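Side-chain contacts in arginase (RocF) (Helicobacter pylori, PDB 4G3H), which probably catalyses the manganese-dependent hydrolysis of L-arginine to urea and L-ornithine, using two metal ions per subunit: residues G5-L10 / G16-V21; R23-L28 / T43-V48; P201-D206 / V216-E221; E210-V215 / L259-G264. All coordinates share one frame; numbering follows the deposited sequence.

Contact 1: G5-L10 / G16-V21; sequences GLEAEL and GTDKGV
Strand residues Gly5 to Ala8 run roughly antiparallel to the helical turn Gly16-Val21, at 146° between N-to-C directions, with short axes 8.1 Å apart at their closest. The backbones come nearest at Glu7 and Asp18, whose CA atoms lie 5.7 Å apart, and approach again at Gly5 and Val21, 6.4 Å between CA atoms. Asp18 makes the one direct polar link. Its CG is turned anti to its own carbonyl carbon (chi1 -83°), which carries the carboxylate off the helix to the end of the strand. There OD2 accepts from Ala8 N at 2.8 Å, nearly straight at 170°. The amide arrives on the syn side of the oxygen, though well out of the carboxylate plane, and Ala8 CB comes along with it, 3.3 Å from OD2. This is the first beta-alpha turn of the arginase alpha/beta fold: strand 2-8 leaves the parallel sheet through a short loop, and helix 16-30 folds back over it. The other oxygen, OD1, is taken by the hydroxyls of Tyr50 and Ser89, so the buried carboxylate is gripped at both ends and ties the helix start to strand 44-50 as well. One turn further on, the contact is apolar on the helix side. Val21 CG1 rests 3.7 Å from Leu6 O and 4.0 Å from Gly5 CA, close to a backbone that carries no side chain at Gly5. Between the two layers a water donates to Leu6 O at 3.1 Å and, weakly, to Asp18 O.

Contact 2: R23-L28 / T43-V48; sequences RLREAL and TQERCV
Arg25 reaches from helix 16-30 toward the edge strand 44-50 and brings the NE side of its guanidinium up against the carboxylate of Glu45. The two segments belong to one beta-alpha-beta crossover, in which strand 2-8 leads into the helix and the chain returns as strand 44-50, parallel to strand 2-8 and next to it in the sheet. Their backbones stay apart, 7.9 Å between the CA atoms of Arg25 and Glu45, and the side chains bridge the distance. Within this pair both N-H groups go to one oxygen, OE2 of Glu45. NE donates to it at 2.8 Å with an N-H...O angle of 157°, forming a salt bridge, while NH2 adds a weak, more bent bond to the same OE2 at 3.1 Å. The oxygen lies near the guanidinium plane and is approached on its anti side. Because the carboxylate plane stands 77° from that of the guanidinium, the two groups do not form the flat pairing in which each oxygen has its own N-H. The bend in the arginine chain (chi3 62°) swings NE back to the side of CB, and OE2 ends up close to both, 3.6 Å from CB. The pair sits at the surface, where solvent would be expected to weaken its attraction. Glu7 offers the arginine a second, long and weak ion pair at NH1. Farther along the strand Cys47 comes up obliquely to the two terminal nitrogens, its CB 3.8 Å from NH2 and its SG 3.8 Å from NH1.

Contact 3: P201-D206 / V216-E221; sequences PLFSVD and VQKTKE
The flat group here is the Phe203 ring, which directs its far end at the helical turn Val216-Glu221 and is met there by Lys218 and Thr219. Lys218 CB lies 3.6 Å from CZ, and its CD is 3.9 Å from CE1; Thr219 OG1 is 3.4 Å from CE2. Both residues approach obliquely and lie to the same side of the ring plane. On that side, too, Val215, one residue ahead of the turn, sets its CG1 squarely over the root of the ring. The ring gets there because CG of Phe203 is anti to its carbonyl carbon (chi1 -61°), extending away from the strand toward the helix. Strand 202-203 is the outermost of the parallel sheet at this end, and Phe203 is its last residue. After it Ser204 takes the N-cap position of helix 205-210, with a weak bond from Ala207 N to its OG, and the chain then doubles back as helix 212-223, leaning on the sheet it has just left. Phe203 also touches Val180 of the neighbouring strand, which places its ring between the sheet and the helix; Pro201 touches Val180 as well. Lys218 offers only the aliphatic part of its chain; the extended methylenes carry NZ past the ring to a long, weak ion pair with Glu214. Thr219 OG1 is hydrogen-bonded to Val215 O, which meets the polar need of a buried hydroxyl. With the threonine hydroxyl bonded elsewhere and the lysine ammonium directed away from the ring, the cohesion between these two segments should come mainly from dispersion and water exclusion, not from directed bonds.

Contact 4: E210-V215 / L259-G264; sequences ENMQEV and LKQLLG
Met212 reaches across to Gln261 and Leu262 of the neighbouring helix, and its thioether sits against the backbone between them: SD is 3.4 Å from Leu262 N and 3.5 Å from Leu262 CA. The methionine leaves its helix with CG anti to the backbone N (chi1 -162°), then bends at chi3 (-71°), so the terminal methyl turns along the neighbouring helix and CE comes to 3.8 Å from Gln261 CB. Gln261 stands at about a right angle to the methionine. Leu262 meets it on a slant, its CD1 3.9 Å from Met212 CG, and these two apolar chains form the buried side of the contact. At the exposed side a water lies between Gln213 NE2 and Gln261 OE1, but both of its bonds are weak. Asn211 fixes the start of the methionine's helix as its N-cap, OD1 accepting from Glu214 N at 3.0 Å from above the carbonyl plane. The contact thus joins helices 212-223 and 256-269 side by side on one face of the sheet. Beneath them Val215 and Leu262 both rest on Phe182 of strand 179-182, Leu262 also touches Leu115 of strand 110-115, and Leu259 and Leu263 turn to helix 293-309.

In the fold
The four contacts form two pairs, one at the 44-50 edge of the parallel sheet and the other toward the 202-203 edge, where contact 4 packs two helices over strands 179-182 and 110-115. Contacts 1 and 2 follow one another along helix 16-30, centres 11 Å apart, and are joined through the sheet by probable hydrogen bonds, Gly5 N to Arg46 O at 2.8 Å and Val48 N to Gly5 O at 2.9 Å. Contacts 3 and 4 share helix 212-223, their centres 9 Å apart. Contacts 1 and 3 are 31 Å apart between centres. The manganese site of Asp116, His118, Asp120, Asp234 and Asp236 lies between the two pairs: the side chains of Val21 and Leu262 are each about 14 Å from a manganese ion.

Contact 1: G5-L10 / G16-V21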
loop_
_atom_site.group_PDB
_atom_site.type_symbol
_atom_site.label_atom_id
_atom_site.label_comp_id
_atom_site.label_asym_id
_atom_site.label_seq_id
_atom_site.Cartn_x
_atom_site.Cartn_y
_atom_site.Cartn_z
ATOM N N GLY A 5 -11.333 0.900 -6.065
ATOM C CA GLY A 5 -11.565 -0.339 -5.348
ATOM C C GLY A 5 -11.096 -1.523 -6.177
ATOM O O GLY A 5 -11.598 -1.752 -7.276
ATOM N N LEU A 6 -10.122 -2.264 -5.661
ATOM C CA LEU A 6 -9.594 -3.433 -6.365
ATOM C C LEU A 6 -10.462 -4.660 -6.091
ATOM O O LEU A 6 -10.963 -4.848 -4.979
ATOM C CB LEU A 6 -8.158 -3.723 -5.920
ATOM C CG LEU A 6 -6.970 -2.913 -6.474
ATOM C CD1 LEU A 6 -6.283 -3.692 -7.572
ATOM C CD2 LEU A 6 -7.429 -1.556 -6.974
ATOM N N GLU A 7 -10.635 -5.489 -7.113
ATOM C CA GLU A 7 -11.425 -6.703 -6.990
ATOM C C GLU A 7 -10.849 -7.745 -7.939
ATOM O O GLU A 7 -10.539 -7.439 -9.097
ATOM C CB GLU A 7 -12.895 -6.420 -7.334
ATOM C CG GLU A 7 -13.807 -7.632 -7.208
ATOM C CD GLU A 7 -15.259 -7.316 -7.519
ATOM O OE1 GLU A 7 -16.060 -8.269 -7.629
ATOM O OE2 GLU A 7 -15.601 -6.121 -7.654
ATOM N N ALA A 8 -10.697 -8.973 -7.451
ATOM C CA ALA A 8 -10.142 -10.038 -8.277
ATOM C C ALA A 8 -11.050 -10.354 -9.457
ATOM O O ALA A 8 -12.256 -10.547 -9.292
ATOM C CB ALA A 8 -9.919 -11.303 -7.441
ATOM N N GLU A 9 -10.475 -10.402 -10.651
ATOM C CA GLU A 9 -11.268 -10.730 -11.827
ATOM C C GLU A 9 -11.917 -12.103 -11.638
ATOM O O GLU A 9 -13.047 -12.322 -12.078
ATOM C CB GLU A 9 -10.398 -10.744 -13.089
ATOM C CG GLU A 9 -11.144 -11.207 -14.332
ATOM C CD GLU A 9 -10.278 -11.213 -15.580
ATOM O OE1 GLU A 9 -9.210 -11.865 -15.571
ATOM O OE2 GLU A 9 -10.669 -10.568 -16.575
ATOM N N LEU A 10 -11.205 -13.014 -10.970
ATOM C CA LEU A 10 -11.705 -14.369 -10.729
ATOM C C LEU A 10 -11.754 -14.752 -9.249
ATOM O O LEU A 10 -10.797 -14.524 -8.510
ATOM C CB LEU A 10 -10.832 -15.398 -11.466
ATOM C CG LEU A 10 -10.599 -15.291 -12.980
ATOM C CD1 LEU A 10 -9.612 -16.366 -13.396
ATOM C CD2 LEU A 10 -11.896 -15.443 -13.747
ATOM N N GLY A 16 -11.424 -12.938 1.333
ATOM C CA GLY A 16 -11.805 -12.117 2.474
ATOM C C GLY A 16 -11.447 -10.640 2.362
ATOM O O GLY A 16 -12.144 -9.786 2.912
ATOM N N THR A 17 -10.362 -10.328 1.663
ATOM C CA THR A 17 -9.954 -8.939 1.501
ATOM C C THR A 17 -10.837 -8.221 0.485
ATOM O O THR A 17 -11.119 -7.045 0.648
ATOM C CB THR A 17 -8.486 -8.822 1.046
ATOM O OG1 THR A 17 -8.282 -9.630 -0.115
ATOM C CG2 THR A 17 -7.538 -9.262 2.160
ATOM N N ASP A 18 -11.263 -8.930 -0.563
ATOM C CA ASP A 18 -12.128 -8.348 -1.590
ATOM C C ASP A 18 -13.466 -7.975 -0.965
ATOM O O ASP A 18 -14.088 -6.979 -1.341
ATOM C CB ASP A 18 -12.340 -9.341 -2.744
ATOM C CG ASP A 18 -11.203 -9.317 -3.756
ATOM O OD1 ASP A 18 -10.116 -8.814 -3.419
ATOM O OD2 ASP A 18 -11.382 -9.809 -4.889
ATOM N N LYS A 19 -13.907 -8.781 -0.001
ATOM C CA LYS A 19 -15.158 -8.516 0.693
ATOM C C LYS A 19 -14.944 -7.291 1.568
ATOM O O LYS A 19 -15.850 -6.478 1.751
ATOM C CB LYS A 19 -15.572 -9.723 1.543
ATOM C CG LYS A 19 -15.936 -10.945 0.705
ATOM C CD LYS A 19 -16.505 -12.080 1.543
ATOM C CE LYS A 19 -16.909 -13.250 0.661
ATOM N NZ LYS A 19 -17.466 -14.385 1.446
ATOM N N GLY A 20 -13.733 -7.157 2.102
ATOM C CA GLY A 20 -13.430 -6.000 2.923
ATOM C C GLY A 20 -13.566 -4.745 2.082
ATOM O O GLY A 20 -14.192 -3.763 2.492
ATOM N N VAL A 21 -12.979 -4.785 0.890
ATOM C CA VAL A 21 -13.036 -3.660 -0.035
ATOM C C VAL A 21 -14.474 -3.275 -0.416
ATOM O O VAL A 21 -14.810 -2.090 -0.446
ATOM C CB VAL A 21 -12.265 -3.964 -1.333
ATOM C CG1 VAL A 21 -12.450 -2.816 -2.333
ATOM C CG2 VAL A 21 -10.792 -4.195 -1.019
HETATM O O HOH W 1 -13.973 -5.384 -4.286
#

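Contact 2: R23-L28 / T43-V48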
loop_
_atom_site.group_PDB
_atom_site.type_symbol
_atom_site.label_atom_id
_atom_site.label_comp_id
_atom_site.label_asym_id
_atom_site.label_seq_id
_atom_site.Cartn_x
_atom_site.Cartn_y
_atom_site.Cartn_z
ATOM N N ARG A 23 -17.184 -3.749 1.277
ATOM C CA ARG A 23 -17.852 -3.207 2.461
ATOM C C ARG A 23 -17.492 -1.730 2.624
ATOM O O ARG A 23 -18.350 -0.887 2.883
ATOM C CB ARG A 23 -17.401 -3.928 3.732
ATOM C CG ARG A 23 -18.036 -5.270 4.026
ATOM C CD ARG A 23 -17.817 -5.576 5.503
ATOM N NE ARG A 23 -18.277 -6.899 5.910
ATOM C CZ ARG A 23 -18.290 -7.323 7.170
ATOM N NH1 ARG A 23 -18.722 -8.543 7.457
ATOM N NH2 ARG A 23 -17.879 -6.524 8.148
ATOM N N LEU A 24 -16.202 -1.439 2.493
ATOM C CA LEU A 24 -15.698 -0.083 2.627
ATOM C C LEU A 24 -16.235 0.812 1.503
ATOM O O LEU A 24 -16.594 1.961 1.745
ATOM C CB LEU A 24 -14.158 -0.108 2.636
ATOM C CG LEU A 24 -13.566 -0.908 3.810
ATOM C CD1 LEU A 24 -12.073 -1.076 3.643
ATOM C CD2 LEU A 24 -13.875 -0.192 5.120
ATOM N N ARG A 25 -16.302 0.284 0.285
ATOM C CA ARG A 25 -16.819 1.050 -0.852
ATOM C C ARG A 25 -18.271 1.475 -0.617
ATOM O O ARG A 25 -18.642 2.620 -0.877
ATOM C CB ARG A 25 -16.765 0.222 -2.136
ATOM C CG ARG A 25 -15.382 -0.015 -2.705
ATOM C CD ARG A 25 -15.422 -1.079 -3.805
ATOM N NE ARG A 25 -16.250 -0.705 -4.951
ATOM C CZ ARG A 25 -16.428 -1.475 -6.023
ATOM N NH1 ARG A 25 -15.835 -2.664 -6.094
ATOM N NH2 ARG A 25 -17.192 -1.063 -7.028
ATOM N N GLU A 26 -19.091 0.544 -0.141
ATOM C CA GLU A 26 -20.495 0.837 0.113
ATOM C C GLU A 26 -20.669 1.825 1.265
ATOM O O GLU A 26 -21.509 2.721 1.188
ATOM C CB GLU A 26 -21.266 -0.464 0.370
ATOM C CG GLU A 26 -21.343 -1.344 -0.886
ATOM C CD GLU A 26 -22.072 -2.668 -0.678
ATOM O OE1 GLU A 26 -22.310 -3.377 -1.683
ATOM O OE2 GLU A 26 -22.402 -3.007 0.477
ATOM N N ALA A 27 -19.879 1.725 2.300
ATOM C CA ALA A 27 -19.839 2.592 3.357
ATOM C C ALA A 27 -19.411 4.006 2.994
ATOM O O ALA A 27 -20.042 4.805 3.279
ATOM C CB ALA A 27 -19.183 2.063 4.508
ATOM N N LEU A 28 -18.414 4.194 2.212
ATOM C CA LEU A 28 -17.955 5.377 1.691
ATOM C C LEU A 28 -18.964 6.137 0.743
ATOM O O LEU A 28 -19.021 7.200 0.723
ATOM C CB LEU A 28 -16.574 5.285 1.154
ATOM C CG LEU A 28 -15.401 4.982 1.987
ATOM C CD1 LEU A 28 -14.245 4.758 1.362
ATOM C CD2 LEU A 28 -15.315 5.862 2.976
ATOM N N THR A 43 -15.821 12.037 -5.994
ATOM C CA THR A 43 -16.548 12.283 -7.236
ATOM C C THR A 43 -16.613 11.068 -8.140
ATOM O O THR A 43 -17.366 11.045 -9.109
ATOM C CB THR A 43 -15.899 13.426 -8.038
ATOM O OG1 THR A 43 -14.600 13.011 -8.484
ATOM C CG2 THR A 43 -15.756 14.677 -7.173
ATOM N N GLN A 44 -15.825 10.054 -7.828
ATOM C CA GLN A 44 -15.818 8.868 -8.655
ATOM C C GLN A 44 -15.357 7.618 -7.921
ATOM O O GLN A 44 -14.338 7.625 -7.234
ATOM C CB GLN A 44 -14.929 9.117 -9.877
ATOM C CG GLN A 44 -14.628 7.882 -10.710
ATOM C CD GLN A 44 -13.744 8.190 -11.906
ATOM O OE1 GLN A 44 -12.958 7.352 -12.342
ATOM N NE2 GLN A 44 -13.879 9.392 -12.451
ATOM N N GLU A 45 -16.136 6.551 -8.066
ATOM C CA GLU A 45 -15.810 5.270 -7.470
ATOM C C GLU A 45 -15.465 4.336 -8.624
ATOM O O GLU A 45 -16.347 3.933 -9.389
ATOM C CB GLU A 45 -17.003 4.692 -6.693
ATOM C CG GLU A 45 -16.783 3.248 -6.227
ATOM C CD GLU A 45 -18.074 2.515 -5.900
ATOM O OE1 GLU A 45 -19.155 3.013 -6.264
ATOM O OE2 GLU A 45 -18.006 1.423 -5.290
ATOM N N ARG A 46 -14.185 4.006 -8.764
ATOM C CA ARG A 46 -13.790 3.104 -9.830
ATOM C C ARG A 46 -13.371 1.704 -9.380
ATOM O O ARG A 46 -12.537 1.552 -8.492
ATOM C CB ARG A 46 -12.639 3.651 -10.681
ATOM C CG ARG A 46 -12.462 2.628 -11.765
ATOM C CD ARG A 46 -11.263 2.491 -12.602
ATOM N NE ARG A 46 -10.910 3.594 -13.468
ATOM C CZ ARG A 46 -10.384 3.416 -14.675
ATOM N NH1 ARG A 46 -10.199 2.190 -15.145
ATOM N NH2 ARG A 46 -9.956 4.455 -15.371
ATOM N N CYS A 47 -13.941 0.685 -10.016
ATOM C CA CYS A 47 -13.586 -0.692 -9.710
ATOM C C CYS A 47 -12.473 -1.084 -10.667
ATOM O O CYS A 47 -12.575 -0.844 -11.871
ATOM C CB CYS A 47 -14.776 -1.636 -9.917
ATOM S SG CYS A 47 -14.392 -3.377 -9.522
ATOM N N VAL A 48 -11.409 -1.673 -10.127
ATOM C CA VAL A 48 -10.274 -2.104 -10.933
ATOM C C VAL A 48 -10.030 -3.583 -10.654
ATOM O O VAL A 48 -9.880 -3.986 -9.499
ATOM C CB VAL A 48 -8.999 -1.291 -10.592
ATOM C CG1 VAL A 48 -7.797 -1.853 -11.352
ATOM C CG2 VAL A 48 -9.210 0.170 -10.957
#

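Contact 3: P201-D206 / V216-E221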
loop_
_atom_site.group_PDB
_atom_site.type_symbol
_atom_site.label_atom_id
_atom_site.label_comp_id
_atom_site.label_asym_id
_atom_site.label_seq_id
_atom_site.Cartn_x
_atom_site.Cartn_y
_atom_site.Cartn_z
ATOM N N PRO A 201 15.596 3.119 5.799
ATOM C CA PRO A 201 15.133 3.614 7.104
ATOM C C PRO A 201 13.919 2.830 7.600
ATOM O O PRO A 201 12.963 2.627 6.854
ATOM C CB PRO A 201 14.809 5.081 6.825
ATOM C CG PRO A 201 14.433 5.082 5.379
ATOM C CD PRO A 201 15.466 4.162 4.767
ATOM N N LEU A 202 13.973 2.386 8.853
ATOM C CA LEU A 202 12.893 1.602 9.452
ATOM C C LEU A 202 12.606 2.049 10.889
ATOM O O LEU A 202 13.459 1.930 11.776
ATOM C CB LEU A 202 13.264 0.106 9.429
ATOM C CG LEU A 202 12.215 -0.917 9.882
ATOM C CD1 LEU A 202 12.639 -2.306 9.455
ATOM C CD2 LEU A 202 12.033 -0.856 11.391
ATOM N N PHE A 203 11.400 2.559 11.115
ATOM C CA PHE A 203 11.013 3.022 12.441
ATOM C C PHE A 203 10.102 1.993 13.090
ATOM O O PHE A 203 8.970 1.792 12.657
ATOM C CB PHE A 203 10.320 4.381 12.335
ATOM C CG PHE A 203 11.199 5.457 11.753
ATOM C CD1 PHE A 203 12.298 5.938 12.464
ATOM C CD2 PHE A 203 10.943 5.976 10.483
ATOM C CE1 PHE A 203 13.128 6.921 11.919
ATOM C CE2 PHE A 203 11.766 6.958 9.926
ATOM C CZ PHE A 203 12.860 7.432 10.643
ATOM N N SER A 204 10.612 1.340 14.131
ATOM C CA SER A 204 9.862 0.301 14.831
ATOM C C SER A 204 8.704 0.834 15.649
ATOM O O SER A 204 8.593 2.032 15.885
ATOM C CB SER A 204 10.788 -0.481 15.762
ATOM O OG SER A 204 11.215 0.331 16.845
ATOM N N VAL A 205 7.854 -0.087 16.090
ATOM C CA VAL A 205 6.710 0.236 16.919
ATOM C C VAL A 205 7.148 1.025 18.150
ATOM O O VAL A 205 6.483 1.979 18.549
ATOM C CB VAL A 205 5.991 -1.052 17.396
ATOM C CG1 VAL A 205 4.946 -0.703 18.450
ATOM C CG2 VAL A 205 5.337 -1.761 16.205
ATOM N N ASP A 206 8.267 0.620 18.749
ATOM C CA ASP A 206 8.778 1.284 19.944
ATOM C C ASP A 206 9.273 2.705 19.685
ATOM O O ASP A 206 9.014 3.603 20.485
ATOM C CB ASP A 206 9.901 0.455 20.576
ATOM C CG ASP A 206 9.417 -0.893 21.091
ATOM O OD1 ASP A 206 8.436 -0.924 21.863
ATOM O OD2 ASP A 206 10.018 -1.926 20.729
ATOM N N VAL A 216 8.892 11.345 12.671
ATOM C CA VAL A 216 8.462 12.155 11.537
ATOM C C VAL A 216 9.573 13.077 11.030
ATOM O O VAL A 216 9.757 13.246 9.820
ATOM C CB VAL A 216 7.220 12.997 11.899
ATOM C CG1 VAL A 216 6.838 13.907 10.736
ATOM C CG2 VAL A 216 6.064 12.074 12.243
ATOM N N GLN A 217 10.321 13.668 11.958
ATOM C CA GLN A 217 11.402 14.576 11.592
ATOM C C GLN A 217 12.481 13.837 10.803
ATOM O O GLN A 217 12.990 14.342 9.795
ATOM C CB GLN A 217 11.991 15.207 12.856
ATOM C CG GLN A 217 12.850 16.437 12.612
ATOM C CD GLN A 217 12.156 17.461 11.741
ATOM O OE1 GLN A 217 10.966 17.738 11.910
ATOM N NE2 GLN A 217 12.898 18.035 10.801
ATOM N N LYS A 218 12.833 12.639 11.262
ATOM C CA LYS A 218 13.838 11.837 10.574
ATOM C C LYS A 218 13.288 11.374 9.225
ATOM O O LYS A 218 14.053 11.118 8.292
ATOM C CB LYS A 218 14.235 10.622 11.414
ATOM C CG LYS A 218 15.029 10.940 12.678
ATOM C CD LYS A 218 15.429 9.654 13.394
ATOM C CE LYS A 218 16.065 9.920 14.756
ATOM N NZ LYS A 218 16.336 8.658 15.523
ATOM N N THR A 219 11.962 11.264 9.128
ATOM C CA THR A 219 11.324 10.851 7.876
ATOM C C THR A 219 11.487 11.970 6.848
ATOM O O THR A 219 11.759 11.707 5.674
ATOM C CB THR A 219 9.817 10.551 8.068
ATOM O OG1 THR A 219 9.664 9.405 8.916
ATOM C CG2 THR A 219 9.152 10.266 6.723
ATOM N N LYS A 220 11.324 13.214 7.301
ATOM C CA LYS A 220 11.472 14.390 6.438
ATOM C C LYS A 220 12.884 14.441 5.879
ATOM O O LYS A 220 13.092 14.730 4.702
ATOM C CB LYS A 220 11.220 15.672 7.226
ATOM C CG LYS A 220 9.793 15.874 7.672
ATOM C CD LYS A 220 9.691 17.109 8.542
ATOM C CE LYS A 220 8.251 17.440 8.880
ATOM N NZ LYS A 220 8.176 18.573 9.852
ATOM N N GLU A 221 13.853 14.163 6.742
ATOM C CA GLU A 221 15.255 14.167 6.355
ATOM C C GLU A 221 15.491 13.186 5.218
ATOM O O GLU A 221 16.096 13.538 4.208
ATOM C CB GLU A 221 16.125 13.818 7.566
ATOM C CG GLU A 221 16.011 14.846 8.686
ATOM C CD GLU A 221 16.744 14.448 9.959
ATOM O OE1 GLU A 221 16.772 15.271 10.901
ATOM O OE2 GLU A 221 17.285 13.321 10.026
#

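Contact 4: E210-V215 / L259-G264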
loop_
_atom_site.group_PDB
_atom_site.type_symbol
_atom_site.label_atom_id
_atom_site.label_comp_id
_atom_site.label_asym_id
_atom_site.label_seq_id
_atom_site.Cartn_x
_atom_site.Cartn_y
_atom_site.Cartn_z
ATOM N N GLU A 210 7.677 5.768 21.472
ATOM C CA GLU A 210 8.538 6.578 22.329
ATOM C C GLU A 210 8.622 8.039 21.904
ATOM O O GLU A 210 8.588 8.938 22.741
ATOM C CB GLU A 210 9.951 5.999 22.362
ATOM C CG GLU A 210 10.087 4.685 23.105
ATOM C CD GLU A 210 11.530 4.225 23.177
ATOM O OE1 GLU A 210 12.382 5.024 23.625
ATOM O OE2 GLU A 210 11.814 3.073 22.790
ATOM N N ASN A 211 8.749 8.277 20.605
ATOM C CA ASN A 211 8.847 9.641 20.108
ATOM C C ASN A 211 8.423 9.717 18.642
ATOM O O ASN A 211 9.240 9.582 17.719
ATOM C CB ASN A 211 10.279 10.159 20.266
ATOM C CG ASN A 211 10.360 11.680 20.237
ATOM O OD1 ASN A 211 9.595 12.343 19.529
ATOM N ND2 ASN A 211 11.303 12.238 20.994
ATOM N N MET A 212 7.132 9.938 18.445
ATOM C CA MET A 212 6.556 10.041 17.119
ATOM C C MET A 212 7.088 11.279 16.405
ATOM O O MET A 212 7.282 11.268 15.197
ATOM C CB MET A 212 5.038 10.125 17.237
ATOM C CG MET A 212 4.290 9.800 15.974
ATOM S SD MET A 212 2.530 9.785 16.308
ATOM C CE MET A 212 2.383 8.290 17.306
ATOM N N GLN A 213 7.314 12.350 17.158
ATOM C CA GLN A 213 7.820 13.595 16.578
ATOM C C GLN A 213 9.194 13.400 15.928
ATOM O O GLN A 213 9.450 13.894 14.832
ATOM C CB GLN A 213 7.910 14.690 17.654
ATOM C CG GLN A 213 6.568 15.292 18.085
ATOM C CD GLN A 213 5.608 14.260 18.656
ATOM O OE1 GLN A 213 5.905 13.597 19.651
ATOM N NE2 GLN A 213 4.446 14.121 18.025
ATOM N N GLU A 214 10.082 12.680 16.602
ATOM C CA GLU A 214 11.407 12.457 16.053
ATOM C C GLU A 214 11.303 11.563 14.824
ATOM O O GLU A 214 11.983 11.785 13.828
ATOM C CB GLU A 214 12.320 11.816 17.093
ATOM C CG GLU A 214 13.768 11.757 16.652
ATOM C CD GLU A 214 14.667 11.130 17.691
ATOM O OE1 GLU A 214 14.486 9.930 17.993
ATOM O OE2 GLU A 214 15.553 11.837 18.209
ATOM N N VAL A 215 10.444 10.552 14.897
ATOM C CA VAL A 215 10.251 9.646 13.770
ATOM C C VAL A 215 9.865 10.453 12.534
ATOM O O VAL A 215 10.451 10.285 11.474
ATOM C CB VAL A 215 9.143 8.594 14.064
ATOM C CG1 VAL A 215 8.791 7.841 12.789
ATOM C CG2 VAL A 215 9.622 7.613 15.131
ATOM N N LEU A 259 -1.769 4.753 15.643
ATOM C CA LEU A 259 -1.813 4.796 14.178
ATOM C C LEU A 259 -2.469 6.091 13.716
ATOM O O LEU A 259 -1.970 6.755 12.808
ATOM C CB LEU A 259 -2.582 3.588 13.604
ATOM C CG LEU A 259 -2.846 3.605 12.084
ATOM C CD1 LEU A 259 -1.534 3.724 11.325
ATOM C CD2 LEU A 259 -3.567 2.353 11.659
ATOM N N LYS A 260 -3.592 6.448 14.341
ATOM C CA LYS A 260 -4.296 7.687 14.002
ATOM C C LYS A 260 -3.392 8.901 14.195
ATOM O O LYS A 260 -3.400 9.825 13.384
ATOM C CB LYS A 260 -5.561 7.837 14.860
ATOM C CG LYS A 260 -6.760 7.060 14.322
ATOM C CD LYS A 260 -7.756 6.699 15.416
ATOM C CE LYS A 260 -8.225 7.905 16.205
ATOM N NZ LYS A 260 -9.180 7.505 17.276
ATOM N N GLN A 261 -2.617 8.895 15.272
ATOM C CA GLN A 261 -1.702 9.992 15.545
ATOM C C GLN A 261 -0.583 10.032 14.510
ATOM O O GLN A 261 -0.273 11.094 13.968
ATOM C CB GLN A 261 -1.102 9.851 16.945
ATOM C CG GLN A 261 -2.006 10.374 18.039
ATOM C CD GLN A 261 -1.702 9.756 19.383
ATOM O OE1 GLN A 261 -0.539 9.688 19.801
ATOM N NE2 GLN A 261 -2.746 9.303 20.076
ATOM N N LEU A 262 0.022 8.879 14.240
ATOM C CA LEU A 262 1.101 8.824 13.260
ATOM C C LEU A 262 0.576 9.242 11.891
ATOM O O LEU A 262 1.207 10.032 11.197
ATOM C CB LEU A 262 1.697 7.417 13.167
ATOM C CG LEU A 262 2.801 7.254 12.112
ATOM C CD1 LEU A 262 4.040 8.064 12.531
ATOM C CD2 LEU A 262 3.163 5.781 11.952
ATOM N N LEU A 263 -0.578 8.709 11.505
ATOM C CA LEU A 263 -1.167 9.046 10.215
ATOM C C LEU A 263 -1.435 10.538 10.055
ATOM O O LEU A 263 -1.104 11.126 9.028
ATOM C CB LEU A 263 -2.476 8.281 10.016
ATOM C CG LEU A 263 -2.408 7.020 9.158
ATOM C CD1 LEU A 263 -3.809 6.431 9.035
ATOM C CD2 LEU A 263 -1.840 7.364 7.777
ATOM N N GLY A 264 -2.043 11.143 11.069
ATOM C CA GLY A 264 -2.348 12.563 11.008
ATOM C C GLY A 264 -1.120 13.432 10.801
ATOM O O GLY A 264 -1.145 14.381 10.010
HETATM O O HOH W 2 1.719 12.252 19.054
#